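Local structure of phosphate-binding protein (Unidentified prokaryotic organism, 3W9V) at residues N42-F47 with T51-H56; K34-F39 with A66-T71; P96-G101 with N199-A204. The protein binds inorganic phosphate, as a DING member of the PstS family of periplasmic-type solute-binding proteins. The protein carries 1 engineered substitution. One frame throughout, in Å; residues are numbered along the deposited sequence. Where two conformers were deposited one is given.

Interaction 1 of 3, residues N42-F47 with T51-H56; sequences NKYNQF and TTKNVH
The carboxamide of N42 meets the peptide N-H of V55 with its oxygen and the side-chain oxygen of N54 with its nitrogen. Its OD1 accepts from V55 N at 2.8 Å, nearly straight at 173°, while N42 ND2 donates to N54 OD1 at 2.9 Å. The two amides are twisted 41° apart: N54 OD1 lies close to the amide plane of N42, yet N42 ND2 comes in above the carbonyl plane of N54. The first torsion of N42 (chi1 -171°) sets CG opposite the backbone N and carries the amide across to 51-56. Cut back to an alanine, the residue would lose both groups, and the V55 N-H and N54 OD1 would probably be left without these mates. The N54 amide is also held from its other end, N54 ND2 bonding to the C-terminal carboxylate of Q376.

N42 closes helix 32-41 with positive phi in a Schellman motif, and the connection to strand 57-60 then doubles back on itself, the helix-to-strand link of an alpha/beta lobe in this PBP-superfamily fold. Here Y44 and K53 run alongside each other in the same direction. K53 CB sits over one face of the Y44 ring, 3.8 Å from the centroid in a CH-pi contact, and K53 CD reaches Y44 CZ at 3.5 Å; F47 CB covers the opposite face. V55 inserts CG2 against Y44 CB at 4.0 Å and turns CG1 to F47 CE2. A water accepts from Y44 N and lies within hydrogen-bonding distance of N42 O and K53 O, which compete for its protons with other acceptors.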
ATOM      1  N   ASN A  42      -9.734  16.675  -9.094  1.00  7.84           N
ATOM      2  CA  ASN A  42     -10.699  16.180 -10.082  1.00  8.12           C
ATOM      3  C   ASN A  42     -10.106  16.178 -11.484  1.00  6.99           C
ATOM      4  O   ASN A  42     -10.616  16.832 -12.403  1.00  8.75           O
ATOM      5  CB  ASN A  42     -12.022  16.938 -10.038  1.00  9.25           C
ATOM      6  CG  ASN A  42     -13.077  16.287 -10.909  1.00  8.29           C
ATOM      7  OD1 ASN A  42     -12.982  15.097 -11.211  1.00  9.33           O
ATOM      8  ND2 ASN A  42     -14.068  17.063 -11.338  1.00 10.24           N
ATOM      9  N   LYS A  43      -9.018  15.433 -11.637  0.50  8.15           N
ATOM     10  CA  LYS A  43      -8.302  15.355 -12.903  0.50  8.26           C
ATOM     11  C   LYS A  43      -8.328  13.935 -13.449  0.50  7.87           C
ATOM     12  O   LYS A  43      -7.436  13.127 -13.175  0.50  7.39           O
ATOM     13  CB  LYS A  43      -6.860  15.846 -12.742  0.50  9.71           C
ATOM     14  CG  LYS A  43      -6.711  17.365 -12.758  0.50 10.15           C
ATOM     15  CD  LYS A  43      -5.249  17.771 -12.655  0.50 10.75           C
ATOM     16  CE  LYS A  43      -5.065  19.261 -12.897  0.50 14.83           C
ATOM     17  NZ  LYS A  43      -5.821  20.093 -11.923  0.50 21.76           N
ATOM     18  N   TYR A  44      -9.360  13.641 -14.231  1.00  7.49           N
ATOM     19  CA  TYR A  44      -9.487  12.335 -14.850  1.00  7.52           C
ATOM     20  C   TYR A  44      -8.343  12.074 -15.833  1.00  6.05           C
ATOM     21  O   TYR A  44      -8.065  10.934 -16.166  1.00  6.86           O
ATOM     22  CB  TYR A  44     -10.852  12.184 -15.537  1.00  7.88           C
ATOM     23  CG  TYR A  44     -11.169  10.755 -15.939  1.00  7.17           C
ATOM     24  CD1 TYR A  44     -11.821   9.896 -15.065  1.00  8.84           C
ATOM     25  CD2 TYR A  44     -10.792  10.264 -17.178  1.00  7.67           C
ATOM     26  CE1 TYR A  44     -12.096   8.588 -15.418  1.00  9.20           C
ATOM     27  CE2 TYR A  44     -11.061   8.961 -17.543  1.00  8.65           C
ATOM     28  CZ  TYR A  44     -11.715   8.124 -16.661  1.00  7.86           C
ATOM     29  OH  TYR A  44     -11.979   6.830 -17.040  1.00  9.08           O
ATOM     30  N   ASN A  45      -7.669  13.133 -16.283  1.00  6.81           N
ATOM     31  CA  ASN A  45      -6.550  12.954 -17.209  1.00  6.61           C
ATOM     32  C   ASN A  45      -5.425  12.085 -16.644  1.00  6.10           C
ATOM     33  O   ASN A  45      -4.640  11.537 -17.412  1.00  7.59           O
ATOM     34  CB  ASN A  45      -6.010  14.291 -17.740  1.00  6.77           C
ATOM     35  CG  ASN A  45      -5.146  15.031 -16.732  1.00  6.69           C
ATOM     36  OD1 ASN A  45      -5.277  14.868 -15.514  1.00  8.08           O
ATOM     37  ND2 ASN A  45      -4.255  15.865 -17.243  1.00  8.32           N
ATOM     38  N   GLN A  46      -5.379  11.917 -15.318  1.00  6.43           N
ATOM     39  CA  GLN A  46      -4.414  11.008 -14.697  1.00  6.78           C
ATOM     40  C   GLN A  46      -4.809   9.543 -14.874  1.00  7.53           C
ATOM     41  O   GLN A  46      -3.992   8.644 -14.633  1.00  8.19           O
ATOM     42  CB  GLN A  46      -4.266  11.321 -13.208  1.00  8.01           C
ATOM     43  CG  GLN A  46      -3.864  12.760 -12.926  1.00 10.73           C
ATOM     44  CD  GLN A  46      -2.562  13.137 -13.604  1.00 10.89           C
ATOM     45  OE1 GLN A  46      -1.513  12.542 -13.338  1.00 15.91           O
ATOM     46  NE2 GLN A  46      -2.621  14.120 -14.493  1.00 10.35           N
ATOM     47  N   PHE A  47      -6.063   9.317 -15.270  1.00  7.07           N
ATOM     48  CA  PHE A  47      -6.606   7.974 -15.498  1.00  7.64           C
ATOM     49  C   PHE A  47      -6.707   7.643 -16.990  1.00  8.10           C
ATOM     50  O   PHE A  47      -6.544   6.491 -17.388  1.00 12.10           O
ATOM     51  CB  PHE A  47      -8.006   7.829 -14.883  1.00  7.48           C
ATOM     52  CG  PHE A  47      -8.044   7.851 -13.375  1.00  6.90           C
ATOM     53  CD1 PHE A  47      -6.895   7.728 -12.608  1.00  7.88           C
ATOM     54  CD2 PHE A  47      -9.263   7.977 -12.724  1.00  9.34           C
ATOM     55  CE1 PHE A  47      -6.969   7.747 -11.210  1.00  9.16           C
ATOM     56  CE2 PHE A  47      -9.340   7.996 -11.337  1.00  9.13           C
ATOM     57  CZ  PHE A  47      -8.194   7.883 -10.584  1.00  9.17           C
ATOM     58  N   THR A  51     -11.533  13.294 -20.559  1.00 10.64           N
ATOM     59  CA  THR A  51     -11.589  14.236 -19.456  1.00 10.50           C
ATOM     60  C   THR A  51     -12.962  14.884 -19.219  1.00  9.53           C
ATOM     61  O   THR A  51     -13.094  15.771 -18.384  1.00 13.81           O
ATOM     62  CB  THR A  51     -10.514  15.308 -19.626  1.00  9.68           C
ATOM     63  OG1 THR A  51     -10.632  15.873 -20.938  1.00 10.99           O
ATOM     64  CG2 THR A  51      -9.122  14.688 -19.461  1.00 10.45           C
ATOM     65  N   THR A  52     -13.989  14.428 -19.930  1.00 10.92           N
ATOM     66  CA  THR A  52     -15.345  14.838 -19.571  1.00 11.91           C
ATOM     67  C   THR A  52     -15.800  14.090 -18.316  1.00 11.88           C
ATOM     68  O   THR A  52     -16.726  14.526 -17.628  1.00 14.33           O
ATOM     69  CB  THR A  52     -16.369  14.597 -20.701  1.00 14.97           C
ATOM     70  OG1 THR A  52     -16.558  13.192 -20.886  1.00 13.55           O
ATOM     71  CG2 THR A  52     -15.897  15.218 -22.006  1.00 16.69           C
ATOM     72  N   LYS A  53     -15.139  12.973 -18.015  1.00  9.61           N
ATOM     73  CA  LYS A  53     -15.471  12.185 -16.838  1.00  8.81           C
ATOM     74  C   LYS A  53     -14.945  12.847 -15.579  1.00  8.41           C
ATOM     75  O   LYS A  53     -13.872  13.448 -15.580  1.00  9.12           O
ATOM     76  CB  LYS A  53     -14.891  10.777 -16.951  1.00  8.72           C
ATOM     77  CG  LYS A  53     -15.531   9.932 -18.039  1.00 10.92           C
ATOM     78  CD  LYS A  53     -14.912   8.549 -18.100  1.00 14.40           C
ATOM     79  CE  LYS A  53     -15.528   7.702 -19.200  1.00 17.00           C
ATOM     80  NZ  LYS A  53     -16.955   7.395 -18.928  1.00 22.01           N
ATOM     81  N   ASN A  54     -15.717  12.732 -14.505  1.00  9.17           N
ATOM     82  CA  ASN A  54     -15.283  13.197 -13.200  1.00  8.85           C
ATOM     83  C   ASN A  54     -14.738  12.055 -12.355  1.00  8.10           C
ATOM     84  O   ASN A  54     -15.152  10.906 -12.497  1.00  9.55           O
ATOM     85  CB  ASN A  54     -16.425  13.915 -12.484  1.00  9.83           C
ATOM     86  CG  ASN A  54     -16.793  15.212 -13.164  1.00  9.66           C
ATOM     87  OD1 ASN A  54     -15.947  16.087 -13.332  1.00 11.49           O
ATOM     88  ND2 ASN A  54     -18.044  15.333 -13.594  1.00 11.98           N
ATOM     89  N   VAL A  55     -13.792  12.382 -11.483  1.00  7.30           N
ATOM     90  CA  VAL A  55     -13.215  11.403 -10.573  1.00  6.80           C
ATOM     91  C   VAL A  55     -14.012  11.372  -9.273  1.00  6.86           C
ATOM     92  O   VAL A  55     -14.307  12.420  -8.698  1.00  7.45           O
ATOM     93  CB  VAL A  55     -11.748  11.757 -10.253  1.00  7.42           C
ATOM     94  CG1 VAL A  55     -11.176  10.803  -9.215  1.00  7.10           C
ATOM     95  CG2 VAL A  55     -10.904  11.741 -11.524  1.00  7.93           C
ATOM     96  N   HIS A  56     -14.356  10.172  -8.808  1.00  6.51           N
ATOM     97  CA  HIS A  56     -15.158  10.027  -7.592  1.00  6.85           C
ATOM     98  C   HIS A  56     -14.428   9.464  -6.394  1.00  6.31           C
ATOM     99  O   HIS A  56     -14.833   9.713  -5.258  1.00  7.17           O
ATOM    100  CB  HIS A  56     -16.398   9.198  -7.888  1.00  6.60           C
ATOM    101  CG  HIS A  56     -17.234   9.803  -8.955  1.00  7.29           C
ATOM    102  ND1 HIS A  56     -17.260   9.317 -10.242  1.00  7.98           N
ATOM    103  CD2 HIS A  56     -17.992  10.923  -8.952  1.00  8.83           C
ATOM    104  CE1 HIS A  56     -18.046  10.085 -10.975  1.00  7.94           C
ATOM    105  NE2 HIS A  56     -18.499  11.068 -10.219  1.00  8.94           N
TER
HETATM  106  O   HOH W   1     -12.043  14.986 -14.185  1.00 11.82           O

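Interaction 2 of 3, residues K34-F39 with A66-T71; sequences KGKIAF and ATELAT
A salt bridge between K36 and E68 joins the two segments. The ammonium NZ of K36 stands before both carboxylate oxygens of E68: the bond to E68 OE1, at 2.9 Å, uses the syn lone pair of that oxygen, and the bond from NZ to E68 OE2, at 3.2 Å, is weak. The two side chains meet at about a right angle. E68 runs out extended beyond CG, whereas K36 bends at chi3 (-66°), which turns its last carbons along the carboxylate, with K36 CE 3.4 Å from E68 OE2.

The partners sit on helix 32-41 and helix 66-75, two helices of the same alpha/beta lobe, the second following strand 57-60 of the mixed sheet. Their backbones stay well apart, the nearest CA atoms, those of K36 and E68, being 8.6 Å from each other, and the long side chains span the interval.

Further hydrogen bonds fix both charged ends. K36 NZ also donates to S62 OG and to the carbonyl of K63, in the connection leading into helix 66-75, so that the buried ammonium is well supplied with acceptors. E68 OE1 accepts in addition from the backbone N of T65, just ahead of its own helix.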
ATOM      1  N   LYS A  34      -0.645   9.540  -8.870  1.00  6.09           N
ATOM      2  CA  LYS A  34      -1.667   9.938  -9.828  0.60  6.48           C
ATOM      3  C   LYS A  34      -3.078   9.798  -9.266  1.00  5.94           C
ATOM      4  O   LYS A  34      -3.954  10.614  -9.565  1.00  6.65           O
ATOM      5  CB  LYS A  34      -1.509   9.176 -11.142  0.60  7.33           C
ATOM      6  CG  LYS A  34      -0.369   9.711 -11.986  0.60  7.75           C
ATOM      7  CD  LYS A  34      -0.371   9.116 -13.381  0.60  9.94           C
ATOM      8  CE  LYS A  34       0.760   9.682 -14.226  0.60  9.18           C
ATOM      9  NZ  LYS A  34       2.091   9.241 -13.724  0.60 11.30           N
ATOM     10  N   GLY A  35      -3.304   8.780  -8.444  1.00  5.80           N
ATOM     11  CA  GLY A  35      -4.600   8.622  -7.801  1.00  6.62           C
ATOM     12  C   GLY A  35      -4.949   9.815  -6.926  1.00  6.13           C
ATOM     13  O   GLY A  35      -6.075  10.326  -6.962  1.00  6.02           O
ATOM     14  N   LYS A  36      -3.979  10.263  -6.134  1.00  6.13           N
ATOM     15  CA  LYS A  36      -4.215  11.408  -5.270  1.00  6.31           C
ATOM     16  C   LYS A  36      -4.518  12.668  -6.083  1.00  6.12           C
ATOM     17  O   LYS A  36      -5.456  13.391  -5.766  1.00  6.74           O
ATOM     18  CB  LYS A  36      -3.054  11.631  -4.292  1.00  6.48           C
ATOM     19  CG  LYS A  36      -2.909  10.518  -3.261  1.00  6.89           C
ATOM     20  CD  LYS A  36      -2.045  10.938  -2.077  1.00  7.27           C
ATOM     21  CE  LYS A  36      -0.599  11.176  -2.476  1.00  7.77           C
ATOM     22  NZ  LYS A  36       0.195  11.643  -1.302  1.00  8.09           N
ATOM     23  N   ILE A  37      -3.729  12.934  -7.122  1.00  6.19           N
ATOM     24  CA  ILE A  37      -3.976  14.099  -7.971  1.00  6.73           C
ATOM     25  C   ILE A  37      -5.363  14.010  -8.612  1.00  6.80           C
ATOM     26  O   ILE A  37      -6.134  14.981  -8.622  1.00  6.62           O
ATOM     27  CB  ILE A  37      -2.900  14.228  -9.071  1.00  6.41           C
ATOM     28  CG1 ILE A  37      -1.548  14.601  -8.459  1.00  7.36           C
ATOM     29  CG2 ILE A  37      -3.304  15.270 -10.116  1.00  7.83           C
ATOM     30  CD1 ILE A  37      -0.382  14.386  -9.394  1.00  9.46           C
ATOM     31  N   ALA A  38      -5.681  12.830  -9.130  1.00  6.51           N
ATOM     32  CA  ALA A  38      -6.960  12.612  -9.791  1.00  6.97           C
ATOM     33  C   ALA A  38      -8.113  12.984  -8.872  1.00  6.35           C
ATOM     34  O   ALA A  38      -9.029  13.704  -9.270  1.00  6.95           O
ATOM     35  CB  ALA A  38      -7.088  11.170 -10.259  1.00  6.56           C
ATOM     36  N   PHE A  39      -8.075  12.493  -7.635  1.00  5.92           N
ATOM     37  CA  PHE A  39      -9.144  12.824  -6.707  1.00  6.28           C
ATOM     38  C   PHE A  39      -9.097  14.281  -6.243  1.00  6.64           C
ATOM     39  O   PHE A  39     -10.097  15.000  -6.327  1.00  7.17           O
ATOM     40  CB  PHE A  39      -9.146  11.906  -5.484  1.00  6.51           C
ATOM     41  CG  PHE A  39     -10.252  12.217  -4.519  1.00  6.91           C
ATOM     42  CD1 PHE A  39     -11.490  11.615  -4.655  1.00  7.12           C
ATOM     43  CD2 PHE A  39     -10.070  13.139  -3.499  1.00  6.70           C
ATOM     44  CE1 PHE A  39     -12.519  11.910  -3.779  1.00  7.42           C
ATOM     45  CE2 PHE A  39     -11.100  13.445  -2.627  1.00  7.35           C
ATOM     46  CZ  PHE A  39     -12.322  12.825  -2.764  1.00  7.83           C
ATOM     47  N   ALA A  66      -0.008  16.898   4.570  1.00  9.05           N
ATOM     48  CA  ALA A  66      -0.596  18.075   5.193  1.00  9.56           C
ATOM     49  C   ALA A  66      -1.024  19.103   4.147  1.00  9.65           C
ATOM     50  O   ALA A  66      -2.106  19.677   4.248  1.00  9.98           O
ATOM     51  CB  ALA A  66       0.376  18.699   6.181  1.00 10.17           C
ATOM     52  N   THR A  67      -0.175  19.335   3.151  1.00 10.29           N
ATOM     53  CA  THR A  67      -0.490  20.288   2.093  1.00 10.28           C
ATOM     54  C   THR A  67      -1.685  19.820   1.264  1.00  8.39           C
ATOM     55  O   THR A  67      -2.577  20.606   0.949  1.00  9.77           O
ATOM     56  CB  THR A  67       0.732  20.544   1.182  1.00 11.80           C
ATOM     57  OG1 THR A  67       1.789  21.124   1.961  1.00 13.64           O
ATOM     58  CG2 THR A  67       0.378  21.500   0.054  1.00 13.95           C
ATOM     59  N   GLU A  68      -1.712  18.536   0.916  1.00  8.07           N
ATOM     60  CA  GLU A  68      -2.835  17.994   0.150  1.00  7.85           C
ATOM     61  C   GLU A  68      -4.154  18.178   0.892  1.00  8.33           C
ATOM     62  O   GLU A  68      -5.152  18.619   0.316  1.00  7.93           O
ATOM     63  CB  GLU A  68      -2.603  16.516  -0.183  1.00  7.90           C
ATOM     64  CG  GLU A  68      -1.577  16.313  -1.290  1.00  8.25           C
ATOM     65  CD  GLU A  68      -1.101  14.873  -1.439  1.00  8.98           C
ATOM     66  OE1 GLU A  68      -1.215  14.079  -0.482  1.00  8.17           O
ATOM     67  OE2 GLU A  68      -0.591  14.530  -2.534  1.00 11.67           O
ATOM     68  N   LEU A  69      -4.149  17.843   2.175  1.00  8.37           N
ATOM     69  CA  LEU A  69      -5.348  17.963   2.996  1.00  8.58           C
ATOM     70  C   LEU A  69      -5.797  19.419   3.149  1.00  8.45           C
ATOM     71  O   LEU A  69      -6.981  19.725   3.016  1.00  9.04           O
ATOM     72  CB  LEU A  69      -5.118  17.319   4.366  1.00  9.22           C
ATOM     73  CG  LEU A  69      -4.996  15.793   4.337  1.00  9.11           C
ATOM     74  CD1 LEU A  69      -4.420  15.263   5.638  1.00 12.30           C
ATOM     75  CD2 LEU A  69      -6.348  15.156   4.060  1.00 10.37           C
ATOM     76  N   ALA A  70      -4.849  20.315   3.419  1.00  9.28           N
ATOM     77  CA  ALA A  70      -5.182  21.723   3.630  1.00  9.08           C
ATOM     78  C   ALA A  70      -5.715  22.365   2.355  1.00  9.63           C
ATOM     79  O   ALA A  70      -6.664  23.146   2.389  1.00 10.21           O
ATOM     80  CB  ALA A  70      -3.975  22.489   4.153  1.00 11.85           C
ATOM     81  N   THR A  71      -5.105  22.023   1.226  1.00  9.21           N
ATOM     82  CA  THR A  71      -5.535  22.571  -0.048  1.00 10.67           C
ATOM     83  C   THR A  71      -6.945  22.092  -0.398  1.00  9.42           C
ATOM     84  O   THR A  71      -7.776  22.876  -0.852  1.00 10.66           O
ATOM     85  CB  THR A  71      -4.525  22.237  -1.159  1.00  9.68           C
ATOM     86  OG1 THR A  71      -3.288  22.911  -0.884  1.00 12.33           O
ATOM     87  CG2 THR A  71      -5.047  22.676  -2.522  1.00 12.38           C
TER

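Interaction 3 of 3, residues P96-G101 with N199-A204; sequences PFRKAG and NDTTVA
A type I beta turn from D200 to V203, which follows helix 190-199, receives the guanidinium of R98 in a surface contact between two loops of this PBP-superfamily protein. An Asx turn shapes it from within: D200 OD1 accepts T202 N at 3.0 Å and T202 OG1 at 2.7 Å, both from the same face of the carboxylate plane.

R98 is extended from CG to NE, which brings the guanidinium up to the turn. R98 NH1 donates to V203 O at 3.0 Å and 167°; the oxygen lies near the guanidinium plane, though the donor stands above the plane of the carbonyl. The D200-T201 backbone covers one face of the group, with T201 CA 3.8 Å from R98 NH2. The D200 carboxylate is not in contact with the guanidinium, R98 NH1 and D200 OD1 being 6.7 Å apart; within the two segments peptide carbonyls and waters meet the group.

Three waters complete the attachment. One donates to A204 O and accepts only a weak bond from R98 NH1; a second accepts from R98 NH1 and lies close to D200 O, one of several acceptors competing for its protons. The third lies at the guanidinium edge, accepting from R98 NH2 at 2.9 Å and donating to T201 O at 2.7 Å and V203 O at 3.2 Å.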
ATOM      1  N   PRO A  96      10.453 -10.164  -4.126  1.00  7.96           N
ATOM      2  CA  PRO A  96      10.711 -11.171  -5.157  1.00  7.67           C
ATOM      3  C   PRO A  96      12.048 -10.897  -5.835  1.00  7.72           C
ATOM      4  O   PRO A  96      12.514  -9.751  -5.877  1.00  8.66           O
ATOM      5  CB  PRO A  96       9.557 -10.959  -6.141  1.00  9.31           C
ATOM      6  CG  PRO A  96       9.247  -9.501  -6.022  1.00  8.06           C
ATOM      7  CD  PRO A  96       9.468  -9.159  -4.565  1.00  7.41           C
ATOM      8  N   PHE A  97      12.658 -11.950  -6.367  1.00  8.43           N
ATOM      9  CA  PHE A  97      13.968 -11.832  -6.985  1.00  9.06           C
ATOM     10  C   PHE A  97      14.142 -12.918  -8.037  1.00  8.77           C
ATOM     11  O   PHE A  97      13.470 -13.956  -7.998  1.00 10.33           O
ATOM     12  CB  PHE A  97      15.077 -11.948  -5.926  1.00 10.00           C
ATOM     13  CG  PHE A  97      15.091 -13.272  -5.222  1.00  9.56           C
ATOM     14  CD1 PHE A  97      15.834 -14.329  -5.725  1.00 10.44           C
ATOM     15  CD2 PHE A  97      14.344 -13.470  -4.072  1.00 10.07           C
ATOM     16  CE1 PHE A  97      15.824 -15.559  -5.100  1.00 11.57           C
ATOM     17  CE2 PHE A  97      14.337 -14.705  -3.438  1.00  9.44           C
ATOM     18  CZ  PHE A  97      15.079 -15.747  -3.960  1.00 11.11           C
ATOM     19  N   ARG A  98      15.056 -12.676  -8.970  1.00  9.74           N
ATOM     20  CA  ARG A  98      15.391 -13.661  -9.991  1.00 10.62           C
ATOM     21  C   ARG A  98      16.841 -14.105  -9.851  1.00 11.28           C
ATOM     22  O   ARG A  98      17.752 -13.444 -10.342  1.00 10.95           O
ATOM     23  CB  ARG A  98      15.141 -13.105 -11.392  1.00 10.87           C
ATOM     24  CG  ARG A  98      15.454 -14.112 -12.485  1.00 12.21           C
ATOM     25  CD  ARG A  98      15.116 -13.594 -13.870  1.00 15.66           C
ATOM     26  NE  ARG A  98      15.615 -14.508 -14.897  1.00 16.30           N
ATOM     27  CZ  ARG A  98      16.551 -14.199 -15.790  1.00 15.80           C
ATOM     28  NH1 ARG A  98      17.085 -12.988 -15.813  1.00 13.96           N
ATOM     29  NH2 ARG A  98      16.944 -15.106 -16.674  1.00 18.15           N
ATOM     30  N   LYS A  99      17.048 -15.219  -9.160  1.00 10.70           N
ATOM     31  CA  LYS A  99      18.392 -15.743  -8.929  1.00 12.80           C
ATOM     32  C   LYS A  99      18.268 -17.213  -8.569  1.00 11.87           C
ATOM     33  O   LYS A  99      17.732 -17.560  -7.516  1.00 12.71           O
ATOM     34  CB  LYS A  99      19.097 -14.974  -7.805  1.00 11.85           C
ATOM     35  CG  LYS A  99      20.571 -15.341  -7.607  1.00 12.93           C
ATOM     36  CD  LYS A  99      21.431 -14.973  -8.808  1.00 13.45           C
ATOM     37  CE  LYS A  99      22.890 -15.349  -8.567  1.00 15.11           C
ATOM     38  NZ  LYS A  99      23.737 -15.101  -9.768  1.00 14.80           N
ATOM     39  N   ALA A 100      18.758 -18.077  -9.454  1.00 13.28           N
ATOM     40  CA  ALA A 100      18.608 -19.516  -9.278  1.00 14.88           C
ATOM     41  C   ALA A 100      19.407 -20.032  -8.088  1.00 13.83           C
ATOM     42  O   ALA A 100      20.457 -19.489  -7.749  1.00 15.34           O
ATOM     43  CB  ALA A 100      19.011 -20.254 -10.552  1.00 16.21           C
ATOM     44  N   GLY A 101      18.893 -21.081  -7.457  1.00 14.24           N
ATOM     45  CA  GLY A 101      19.557 -21.711  -6.329  1.00 16.73           C
ATOM     46  C   GLY A 101      18.582 -22.530  -5.508  1.00 17.26           C
ATOM     47  O   GLY A 101      17.449 -22.108  -5.279  1.00 17.13           O
ATOM     48  N   ASN A 199      11.312 -10.178 -14.229  1.00 12.13           N
ATOM     49  CA  ASN A 199      11.176 -11.458 -14.923  1.00 13.93           C
ATOM     50  C   ASN A 199      11.792 -11.509 -16.322  1.00 15.26           C
ATOM     51  O   ASN A 199      11.739 -12.543 -16.986  1.00 17.02           O
ATOM     52  CB  ASN A 199       9.700 -11.856 -15.004  1.00 13.94           C
ATOM     53  CG  ASN A 199       9.152 -12.333 -13.674  1.00 15.37           C
ATOM     54  OD1 ASN A 199       9.860 -12.964 -12.889  1.00 22.84           O
ATOM     55  ND2 ASN A 199       7.883 -12.039 -13.417  1.00 16.91           N
ATOM     56  N   ASP A 200      12.370 -10.397 -16.764  1.00 13.35           N
ATOM     57  CA  ASP A 200      12.955 -10.291 -18.100  1.00 16.58           C
ATOM     58  C   ASP A 200      14.117 -11.265 -18.271  1.00 14.00           C
ATOM     59  O   ASP A 200      15.163 -11.099 -17.650  1.00 15.43           O
ATOM     60  CB  ASP A 200      13.447  -8.860 -18.320  1.00 17.38           C
ATOM     61  CG  ASP A 200      13.846  -8.581 -19.760  1.00 18.85           C
ATOM     62  OD1 ASP A 200      13.893  -9.521 -20.580  1.00 21.00           O
ATOM     63  OD2 ASP A 200      14.123  -7.405 -20.068  1.00 17.56           O
ATOM     64  N   THR A 201      13.941 -12.270 -19.125  1.00 15.68           N
ATOM     65  CA  THR A 201      14.975 -13.284 -19.312  1.00 19.27           C
ATOM     66  C   THR A 201      16.004 -12.910 -20.382  1.00 20.72           C
ATOM     67  O   THR A 201      16.887 -13.705 -20.701  1.00 25.25           O
ATOM     68  CB  THR A 201      14.369 -14.665 -19.640  1.00 23.41           C
ATOM     69  OG1 THR A 201      13.594 -14.581 -20.844  1.00 24.64           O
ATOM     70  CG2 THR A 201      13.481 -15.138 -18.500  1.00 22.67           C
ATOM     71  N   THR A 202      15.890 -11.704 -20.929  1.00 16.87           N
ATOM     72  CA  THR A 202      16.852 -11.229 -21.922  1.00 19.79           C
ATOM     73  C   THR A 202      18.066 -10.589 -21.253  1.00 18.94           C
ATOM     74  O   THR A 202      19.039 -10.236 -21.919  1.00 23.38           O
ATOM     75  CB  THR A 202      16.226 -10.220 -22.905  1.00 21.55           C
ATOM     76  OG1 THR A 202      15.960  -8.984 -22.229  1.00 23.51           O
ATOM     77  CG2 THR A 202      14.934 -10.773 -23.496  1.00 24.07           C
ATOM     78  N   VAL A 203      17.997 -10.434 -19.935  1.00 17.40           N
ATOM     79  CA  VAL A 203      19.130  -9.943 -19.162  1.00 18.65           C
ATOM     80  C   VAL A 203      19.605 -11.019 -18.194  1.00 13.62           C
ATOM     81  O   VAL A 203      18.912 -12.010 -17.959  1.00 15.45           O
ATOM     82  CB  VAL A 203      18.782  -8.655 -18.378  1.00 19.32           C
ATOM     83  CG1 VAL A 203      18.349  -7.552 -19.333  1.00 20.22           C
ATOM     84  CG2 VAL A 203      17.697  -8.931 -17.345  1.00 15.59           C
ATOM     85  N   ALA A 204      20.794 -10.822 -17.637  1.00 16.22           N
ATOM     86  CA  ALA A 204      21.363 -11.784 -16.704  1.00 16.97           C
ATOM     87  C   ALA A 204      20.548 -11.838 -15.418  1.00 14.61           C
ATOM     88  O   ALA A 204      19.908 -10.857 -15.032  1.00 14.55           O
ATOM     89  CB  ALA A 204      22.811 -11.432 -16.397  1.00 20.56           C
TER
HETATM   90  O   HOH W   2      17.686 -10.641 -13.300  1.00 12.22           O
HETATM   91  O   HOH W   3      15.548 -10.365 -15.047  1.00 12.45           O
HETATM   92  O   HOH W   4      18.622 -14.956 -19.073  1.00 26.35           O

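How the interactions relate
Interactions 1 and 2 share one region of the fold: helix 32-41 supplies K36 to interaction 2 and runs straight into the loop of interaction 1. They touch where F47 packs on A38 and where K43 N probably bonds to A38 O. Both are partly buried, but interaction 1 mixes amide bonding with aromatic and aliphatic packing, whereas interaction 2 rests on a single charged pair between helices. Interaction 3 lies apart, its centre about 38 Å from that of interaction 1 and on the opposite side of the chain's centre from interaction 2. It is a surface contact between loops, whose chemistry is one arginine against peptide oxygens and ordered water, unlike the lysine-glutamate pair of interaction 2.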